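PDB 2YJ3: copper-transporting ATPase from Sulfolobus solfataricus, which probably couples ATP hydrolysis to the transport of metal cations across the cell membrane, the chain here being its catalytic, nucleotide-binding part. Local coordinates for residues Val208-Ala211 with Ala212-Leu216. The protein carries 1 engineered substitution. Numbering follows the deposited sequence.
Sequences VNDA and AALAL
D210 and L214 meet one helical turn apart, where the loop after strand 201-205 enters helix 211-216. This is the GDGVND motif of P-type ATPases, in the haloacid dehalogenase-like phosphorylation (P) domain. D210 occupies the N-cap position, but its carboxylate does not cap the helix. CG of D210 lies between its backbone N and carbonyl carbon (chi1 53°), and the carboxylate is turned back to the loop. There OD1 accepts a hydrogen bond from the N of G207 and OD2 one from the N of D206. The two bonds pin the carboxylate of the buried D210 to the backbone of D206 and G207. OE2 of E34 lies close to OD2, so two acidic groups sit side by side here.

The L214 side chain runs back toward D210 at a slant. Its CD1 branch touches OD1 of D210 at 3.4 Å. Its CG sits 3.3 Å from the carbonyl O of D210. The same carbonyl accepts a helical bond from L214 N at 3.2 Å, and this bond is nearly straight (164°). M203 of strand 201-205 touches L214 and A213, packing this side of the helix on the mixed, mostly parallel sheet.

A212 instead meets V188 of helix 184-196. N209 is an ATP-binding residue of this protein, though no nucleotide is bound here, and its side chain touches K187, a further ATP-binding residue. One residue on from the L214 bond, A215 N donates to A211 O at 2.9 Å, while CB of A215 lies 3.4 Å from that same oxygen.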
loop_
_atom_site.group_PDB
_atom_site.type_symbol
_atom_site.label_atom_id
_atom_site.label_comp_id
_atom_site.label_asym_id
_atom_site.label_seq_id
_atom_site.Cartn_x
_atom_site.Cartn_y
_atom_site.Cartn_z
ATOM N N VAL A 208 -6.460 6.523 1.436
ATOM C CA VAL A 208 -6.820 7.177 0.186
ATOM C C VAL A 208 -7.419 6.179 -0.805
ATOM O O VAL A 208 -8.628 6.185 -1.035
ATOM C CB VAL A 208 -5.607 7.874 -0.450
ATOM N N ASN A 209 -6.573 5.322 -1.379
ATOM C CA ASN A 209 -7.004 4.339 -2.381
ATOM C C ASN A 209 -8.120 3.409 -1.891
ATOM O O ASN A 209 -8.604 2.549 -2.633
ATOM C CB ASN A 209 -5.799 3.515 -2.873
ATOM C CG ASN A 209 -6.163 2.514 -3.985
ATOM O OD1 ASN A 209 -6.847 1.515 -3.745
ATOM N ND2 ASN A 209 -5.678 2.772 -5.199
ATOM N N ASP A 210 -8.528 3.585 -0.640
ATOM C CA ASP A 210 -9.544 2.731 -0.041
ATOM C C ASP A 210 -10.298 3.497 1.028
ATOM O O ASP A 210 -10.764 2.914 2.005
ATOM C CB ASP A 210 -8.884 1.521 0.594
ATOM C CG ASP A 210 -7.791 1.914 1.562
ATOM O OD1 ASP A 210 -7.802 3.081 2.008
ATOM O OD2 ASP A 210 -6.919 1.070 1.866
ATOM N N ALA A 211 -10.403 4.807 0.835
ATOM C CA ALA A 211 -11.055 5.686 1.799
ATOM C C ALA A 211 -12.533 5.367 1.976
ATOM O O ALA A 211 -13.087 5.534 3.055
ATOM C CB ALA A 211 -10.858 7.147 1.401
ATOM N N ALA A 212 -13.183 4.910 0.915
ATOM C CA ALA A 212 -14.606 4.602 1.008
ATOM C C ALA A 212 -14.817 3.355 1.856
ATOM O O ALA A 212 -15.700 3.320 2.703
ATOM C CB ALA A 212 -15.209 4.428 -0.373
ATOM N N ALA A 213 -13.991 2.337 1.631
ATOM C CA ALA A 213 -14.047 1.106 2.427
ATOM C C ALA A 213 -13.864 1.388 3.919
ATOM O O ALA A 213 -14.582 0.838 4.756
ATOM C CB ALA A 213 -12.999 0.113 1.948
ATOM N N LEU A 214 -12.900 2.248 4.234
ATOM C CA LEU A 214 -12.642 2.669 5.613
ATOM C C LEU A 214 -13.838 3.406 6.177
ATOM O O LEU A 214 -14.263 3.156 7.313
ATOM C CB LEU A 214 -11.419 3.591 5.669
ATOM C CG LEU A 214 -10.086 2.961 5.248
ATOM C CD1 LEU A 214 -9.007 4.019 5.040
ATOM C CD2 LEU A 214 -9.643 1.913 6.265
ATOM N N ALA A 215 -14.374 4.327 5.380
ATOM C CA ALA A 215 -15.503 5.132 5.814
ATOM C C ALA A 215 -16.648 4.239 6.285
ATOM O O ALA A 215 -17.420 4.627 7.156
ATOM C CB ALA A 215 -15.963 6.064 4.698
ATOM N N LEU A 216 -16.744 3.034 5.728
ATOM C CA LEU A 216 -17.794 2.100 6.129
ATOM C C LEU A 216 -17.375 1.133 7.233
ATOM O O LEU A 216 -18.215 0.431 7.794
ATOM C CB LEU A 216 -18.284 1.286 4.928
ATOM C CG LEU A 216 -19.080 2.016 3.845
ATOM C CD1 LEU A 216 -19.585 1.021 2.818
ATOM C CD2 LEU A 216 -20.243 2.777 4.462
#